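Long-range contacts in EAL domain protein (Vibrio cholerae serotype O1, PDB 6IJ2), which hydrolyses cyclic dinucleotides, c-di-GMP and cGAMP, as a standalone EAL-domain phosphodiesterase: residues Asn187-Gln192 with Ser219-Ala224; Leu22-Thr27 with Tyr69-Met74. The protein carries 1 engineered substitution. All coordinates share one frame; numbering follows the deposited sequence.

Contacts 1 and 2 share no helix or strand: they lie on opposite sides of the chain's centre in the same EAL domain, with centres 38 Å apart, and both are only partly buried. Contact 1 sets the loop between helices 182-185 and 192-207 against the first turn of helix 220-229, late in the barrel. Contact 2 lays the modelled N-terminus, just ahead of strand 27-35, along helix 68-85. Their chemistry differs accordingly. In contact 1 a glutamate takes a backbone N-H of the loop while a histidine ring rests on an alanine; contact 2 is apolar, with F26 and F71 buried and the leucines at the surface.

Contact 1 (Asn187-Gln192 with Ser219-Ala224); sequences NIHADQ and SHAEFA
E222 and N187 form the polar, close-fitting half of this contact. N187 N donates to E222 OE2 over 2.9 Å in a nearly straight bond (171°), reaching the anti side of the carboxylate from 27° out of its plane. E222 CG stands beside its own backbone N and the chain runs on extended, carrying the buried carboxylate across to the loop. R186 forms a salt bridge to the same OE2, while OE1 accepts from E218 N, so both oxygens are engaged and the rotation of the group is fixed; the arginine probably favours the charged form. At the start of helix 220-229, S219 and E222 make a capping box: E222 N gives a weak bond to S219 OG at 3.3 Å, and S219 N a weak, bent one to E222 OE1. One glutamate thus helps close the helix start and holds the loop between helices 182-185 and 192-207, in the TIM-barrel-like fold of EAL domains. The other half, toward the surface, is looser and without a hydrogen bond between the segments: A221 CB sits over the face of the H189 imidazole, 3.4 Å from the ring centroid and almost on its normal, a CH-pi contact. H189 CG lies between its backbone N and carbonyl carbon (chi1 62°), which swings the ring up against the helix; W225, one turn on, touches it too. On the exposed side the N187 and E222 side chains cross obliquely, N187 OD1 3.9 Å from E222 OE2. The buried I188 side chain leads away from segment 219-224 and packs on M198 of helix 192-207 and on W225.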
loop_
_atom_site.group_PDB
_atom_site.type_symbol
_atom_site.label_atom_id
_atom_site.label_comp_id
_atom_site.label_asym_id
_atom_site.label_seq_id
_atom_site.Cartn_x
_atom_site.Cartn_y
_atom_site.Cartn_z
ATOM N N ASN A 187 -11.569 14.399 -6.613
ATOM C CA ASN A 187 -11.211 15.553 -7.441
ATOM C C ASN A 187 -10.158 15.193 -8.483
ATOM O O ASN A 187 -9.283 16.003 -8.812
ATOM C CB ASN A 187 -10.746 16.728 -6.578
ATOM C CG ASN A 187 -11.863 17.288 -5.718
ATOM O OD1 ASN A 187 -13.000 17.417 -6.170
ATOM N ND2 ASN A 187 -11.548 17.610 -4.468
ATOM N N ILE A 188 -10.257 13.977 -9.033
ATOM C CA ILE A 188 -9.203 13.515 -9.929
ATOM C C ILE A 188 -9.178 14.349 -11.206
ATOM O O ILE A 188 -8.116 14.533 -11.808
ATOM C CB ILE A 188 -9.356 12.012 -10.223
ATOM C CG1 ILE A 188 -8.130 11.498 -10.984
ATOM C CG2 ILE A 188 -10.684 11.717 -10.958
ATOM C CD1 ILE A 188 -8.024 9.991 -10.982
ATOM N N HIS A 189 -10.321 14.913 -11.602
ATOM C CA HIS A 189 -10.364 15.818 -12.749
ATOM C C HIS A 189 -9.523 17.071 -12.545
ATOM O O HIS A 189 -9.214 17.766 -13.524
ATOM C CB HIS A 189 -11.807 16.237 -13.030
ATOM C CG HIS A 189 -12.448 16.986 -11.905
ATOM N ND1 HIS A 189 -12.739 16.398 -10.690
ATOM C CD2 HIS A 189 -12.847 18.277 -11.805
ATOM C CE1 HIS A 189 -13.292 17.295 -9.894
ATOM N NE2 HIS A 189 -13.368 18.444 -10.546
ATOM N N ALA A 190 -9.155 17.388 -11.301
ATOM C CA ALA A 190 -8.396 18.611 -11.026
ATOM C C ALA A 190 -6.947 18.359 -10.643
ATOM O O ALA A 190 -6.179 19.321 -10.528
ATOM C CB ALA A 190 -9.072 19.412 -9.903
ATOM N N ASP A 191 -6.548 17.103 -10.467
ATOM C CA ASP A 191 -5.317 16.729 -9.771
ATOM C C ASP A 191 -4.444 15.904 -10.714
ATOM O O ASP A 191 -4.667 14.703 -10.869
ATOM C CB ASP A 191 -5.696 15.950 -8.507
ATOM C CG ASP A 191 -4.524 15.672 -7.596
ATOM O OD1 ASP A 191 -3.380 15.596 -8.077
ATOM O OD2 ASP A 191 -4.775 15.507 -6.381
ATOM N N GLN A 192 -3.418 16.529 -11.304
ATOM C CA GLN A 192 -2.609 15.830 -12.303
ATOM C C GLN A 192 -1.851 14.646 -11.714
ATOM O O GLN A 192 -1.597 13.666 -12.420
ATOM C CB GLN A 192 -1.629 16.804 -12.968
ATOM C CG GLN A 192 -0.863 16.213 -14.153
ATOM C CD GLN A 192 0.442 15.537 -13.746
ATOM O OE1 GLN A 192 0.898 15.676 -12.609
ATOM N NE2 GLN A 192 1.047 14.801 -14.676
ATOM N N SER A 219 -18.974 13.490 -7.473
ATOM C CA SER A 219 -19.370 14.573 -8.360
ATOM C C SER A 219 -19.371 14.094 -9.802
ATOM O O SER A 219 -18.681 13.140 -10.166
ATOM C CB SER A 219 -18.439 15.779 -8.224
ATOM O OG SER A 219 -17.132 15.431 -8.638
ATOM N N HIS A 220 -20.146 14.799 -10.629
ATOM C CA HIS A 220 -20.159 14.496 -12.055
ATOM C C HIS A 220 -18.773 14.639 -12.669
ATOM O O HIS A 220 -18.399 13.870 -13.562
ATOM C CB HIS A 220 -21.152 15.400 -12.788
ATOM C CG HIS A 220 -21.142 15.203 -14.272
ATOM N ND1 HIS A 220 -20.351 15.951 -15.114
ATOM C CD2 HIS A 220 -21.797 14.317 -15.059
ATOM C CE1 HIS A 220 -20.532 15.550 -16.360
ATOM N NE2 HIS A 220 -21.404 14.558 -16.355
ATOM N N ALA A 221 -18.003 15.637 -12.228
ATOM C CA ALA A 221 -16.692 15.863 -12.829
ATOM C C ALA A 221 -15.766 14.675 -12.605
ATOM O O ALA A 221 -14.991 14.307 -13.499
ATOM C CB ALA A 221 -16.066 17.140 -12.265
ATOM N N GLU A 222 -15.812 14.083 -11.404
ATOM C CA GLU A 222 -15.055 12.862 -11.140
ATOM C C GLU A 222 -15.525 11.730 -12.045
ATOM O O GLU A 222 -14.713 11.052 -12.685
ATOM C CB GLU A 222 -15.206 12.459 -9.668
ATOM C CG GLU A 222 -14.454 13.357 -8.690
ATOM C CD GLU A 222 -14.916 13.141 -7.257
ATOM O OE1 GLU A 222 -15.860 12.356 -7.065
ATOM O OE2 GLU A 222 -14.347 13.760 -6.331
ATOM N N PHE A 223 -16.841 11.511 -12.099
ATOM C CA PHE A 223 -17.404 10.442 -12.924
ATOM C C PHE A 223 -16.967 10.588 -14.373
ATOM O O PHE A 223 -16.548 9.611 -15.010
ATOM C CB PHE A 223 -18.934 10.453 -12.816
ATOM C CG PHE A 223 -19.651 10.049 -14.084
ATOM C CD1 PHE A 223 -19.872 8.714 -14.372
ATOM C CD2 PHE A 223 -20.125 11.004 -14.973
ATOM C CE1 PHE A 223 -20.553 8.337 -15.530
ATOM C CE2 PHE A 223 -20.796 10.634 -16.125
ATOM C CZ PHE A 223 -21.004 9.299 -16.405
ATOM N N ALA A 224 -17.029 11.813 -14.903
ATOM C CA ALA A 224 -16.776 11.996 -16.330
ATOM C C ALA A 224 -15.308 11.769 -16.656
ATOM O O ALA A 224 -14.977 11.214 -17.717
ATOM C CB ALA A 224 -17.213 13.395 -16.775
#

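Contact 2 (Leu22-Thr27 with Tyr69-Met74); sequences LDFDFT and YLFDQM
L70 opens the contact on its exposed side, where its side chain and that of L22 slide past each other in opposite directions, L70 CD2 lying 3.9 Å from L22 CG. L22 is the first modelled residue, and its CD1 methyl comes within 4.1 Å of F71 CA. F71, next in sequence, turns to the buried side. Its CG is anti to the backbone N (chi1 170°), which carries the ring against F26 and F24 of segment 22-27. F71 CE1 stands over one face of the F26 ring, toward its rim, 3.7 Å from F26 CZ; the two planes meet at 48° with centroids 5.2 Å apart, an oblique aromatic pair. The F24 side chain crosses F71 at about a right angle and presents its ring edge, CZ being 4.0 Å from F71 CD1. One turn further along, M74 bends at chi2 and chi3 and sends its methyl back to L22: CE meets L22 CD1 tip to tip at 3.7 Å, while CB packs 3.9 Å from F26 CZ. The same methyl passes D25 OD1 at 4.1 Å, a loose approach; that oxygen has its polar partners in K78, a salt bridge, and F26 N, a weak bond. In the extended lead into the barrel F26 points at the helix, F24 brings its ring end near it, and D25 between them starts away. K78, one turn beyond M74 on helix 68-85, also makes a cation-pi contact with F26. V59 of helix 56-60 touches F24, F26 and F71, V48 of strand 41-49 backs F26 and F71, and T27, opening strand 27-35, pairs through its backbone with R49.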
loop_
_atom_site.group_PDB
_atom_site.type_symbol
_atom_site.label_atom_id
_atom_site.label_comp_id
_atom_site.label_asym_id
_atom_site.label_seq_id
_atom_site.Cartn_x
_atom_site.Cartn_y
_atom_site.Cartn_z
ATOM N N LEU A 22 -25.109 -13.985 19.327
ATOM C CA LEU A 22 -24.562 -12.659 19.594
ATOM C C LEU A 22 -25.432 -11.902 20.591
ATOM O O LEU A 22 -26.643 -12.105 20.638
ATOM C CB LEU A 22 -24.434 -11.856 18.295
ATOM C CG LEU A 22 -23.529 -12.431 17.204
ATOM C CD1 LEU A 22 -23.645 -11.621 15.923
ATOM C CD2 LEU A 22 -22.091 -12.472 17.679
ATOM N N ASP A 23 -24.812 -11.030 21.386
ATOM C CA ASP A 23 -25.548 -10.199 22.333
ATOM C C ASP A 23 -26.099 -8.931 21.697
ATOM O O ASP A 23 -26.693 -8.106 22.401
ATOM C CB ASP A 23 -24.660 -9.821 23.520
ATOM C CG ASP A 23 -23.793 -8.613 23.231
ATOM O OD1 ASP A 23 -22.999 -8.665 22.268
ATOM O OD2 ASP A 23 -23.921 -7.605 23.955
ATOM N N PHE A 24 -25.900 -8.752 20.394
ATOM C CA PHE A 24 -26.450 -7.629 19.658
ATOM C C PHE A 24 -26.989 -8.149 18.335
ATOM O O PHE A 24 -26.602 -9.222 17.868
ATOM C CB PHE A 24 -25.397 -6.537 19.413
ATOM C CG PHE A 24 -24.194 -7.018 18.645
ATOM C CD1 PHE A 24 -23.118 -7.593 19.303
ATOM C CD2 PHE A 24 -24.141 -6.899 17.269
ATOM C CE1 PHE A 24 -22.012 -8.040 18.598
ATOM C CE2 PHE A 24 -23.035 -7.344 16.557
ATOM C CZ PHE A 24 -21.972 -7.916 17.226
ATOM N N ASP A 25 -27.883 -7.394 17.740
ATOM C CA ASP A 25 -28.445 -7.701 16.428
ATOM C C ASP A 25 -28.151 -6.506 15.503
ATOM O O ASP A 25 -27.788 -5.455 15.957
ATOM C CB ASP A 25 -29.935 -8.005 16.485
ATOM C CG ASP A 25 -30.382 -8.938 15.369
ATOM O OD1 ASP A 25 -29.543 -9.496 14.669
ATOM O OD2 ASP A 25 -31.578 -9.136 15.194
ATOM N N PHE A 26 -28.371 -6.675 14.208
ATOM C CA PHE A 26 -28.053 -5.671 13.199
ATOM C C PHE A 26 -28.686 -6.125 11.891
ATOM O O PHE A 26 -29.248 -7.220 11.803
ATOM C CB PHE A 26 -26.539 -5.488 13.040
ATOM C CG PHE A 26 -25.826 -6.752 12.667
ATOM C CD1 PHE A 26 -25.469 -7.673 13.639
ATOM C CD2 PHE A 26 -25.530 -7.029 11.346
ATOM C CE1 PHE A 26 -24.834 -8.848 13.296
ATOM C CE2 PHE A 26 -24.885 -8.200 11.000
ATOM C CZ PHE A 26 -24.542 -9.112 11.975
ATOM N N THR A 27 -28.588 -5.277 10.877
ATOM C CA THR A 27 -29.109 -5.630 9.560
ATOM C C THR A 27 -28.186 -5.002 8.522
ATOM O O THR A 27 -27.055 -4.624 8.838
ATOM C CB THR A 27 -30.588 -5.210 9.432
ATOM O OG1 THR A 27 -31.133 -5.710 8.206
ATOM C CG2 THR A 27 -30.739 -3.700 9.473
ATOM N N TYR A 69 -15.996 -14.672 14.418
ATOM C CA TYR A 69 -16.411 -15.692 13.461
ATOM C C TYR A 69 -17.928 -15.767 13.360
ATOM O O TYR A 69 -18.478 -15.827 12.255
ATOM C CB TYR A 69 -15.820 -17.046 13.851
ATOM C CG TYR A 69 -14.325 -17.001 14.056
ATOM C CD1 TYR A 69 -13.456 -17.013 12.972
ATOM C CD2 TYR A 69 -13.780 -16.933 15.333
ATOM C CE1 TYR A 69 -12.088 -16.964 13.154
ATOM C CE2 TYR A 69 -12.413 -16.886 15.525
ATOM C CZ TYR A 69 -11.571 -16.902 14.432
ATOM O OH TYR A 69 -10.209 -16.855 14.622
ATOM N N LEU A 70 -18.621 -15.744 14.501
ATOM C CA LEU A 70 -20.081 -15.750 14.477
ATOM C C LEU A 70 -20.618 -14.496 13.801
ATOM O O LEU A 70 -21.608 -14.551 13.062
ATOM C CB LEU A 70 -20.623 -15.869 15.904
ATOM C CG LEU A 70 -21.957 -16.573 16.191
ATOM C CD1 LEU A 70 -22.186 -16.658 17.697
ATOM C CD2 LEU A 70 -23.143 -15.896 15.518
ATOM N N PHE A 71 -19.972 -13.354 14.043
ATOM C CA PHE A 71 -20.408 -12.107 13.424
ATOM C C PHE A 71 -20.230 -12.151 11.910
ATOM O O PHE A 71 -21.118 -11.725 11.159
ATOM C CB PHE A 71 -19.636 -10.934 14.038
ATOM C CG PHE A 71 -19.830 -9.648 13.308
ATOM C CD1 PHE A 71 -21.009 -8.936 13.445
ATOM C CD2 PHE A 71 -18.848 -9.162 12.464
ATOM C CE1 PHE A 71 -21.204 -7.759 12.759
ATOM C CE2 PHE A 71 -19.038 -7.989 11.778
ATOM C CZ PHE A 71 -20.221 -7.285 11.927
ATOM N N ASP A 72 -19.093 -12.674 11.448
ATOM C CA ASP A 72 -18.841 -12.788 10.015
ATOM C C ASP A 72 -19.905 -13.646 9.338
ATOM O O ASP A 72 -20.500 -13.245 8.331
ATOM C CB ASP A 72 -17.449 -13.373 9.788
ATOM C CG ASP A 72 -17.032 -13.329 8.343
ATOM O OD1 ASP A 72 -16.968 -12.215 7.783
ATOM O OD2 ASP A 72 -16.764 -14.406 7.769
ATOM N N GLN A 73 -20.162 -14.835 9.885
ATOM C CA GLN A 73 -21.179 -15.708 9.308
ATOM C C GLN A 73 -22.550 -15.039 9.307
ATOM O O GLN A 73 -23.310 -15.171 8.342
ATOM C CB GLN A 73 -21.218 -17.034 10.069
ATOM C CG GLN A 73 -19.875 -17.741 10.096
ATOM C CD GLN A 73 -19.971 -19.192 10.525
ATOM O OE1 GLN A 73 -19.508 -20.087 9.817
ATOM N NE2 GLN A 73 -20.561 -19.433 11.691
ATOM N N MET A 74 -22.876 -14.305 10.376
ATOM C CA MET A 74 -24.158 -13.610 10.440
ATOM C C MET A 74 -24.273 -12.540 9.360
ATOM O O MET A 74 -25.324 -12.413 8.718
ATOM C CB MET A 74 -24.351 -12.995 11.826
ATOM C CG MET A 74 -24.846 -13.976 12.874
ATOM S SD MET A 74 -26.635 -13.912 13.094
ATOM C CE MET A 74 -26.793 -12.464 14.141
#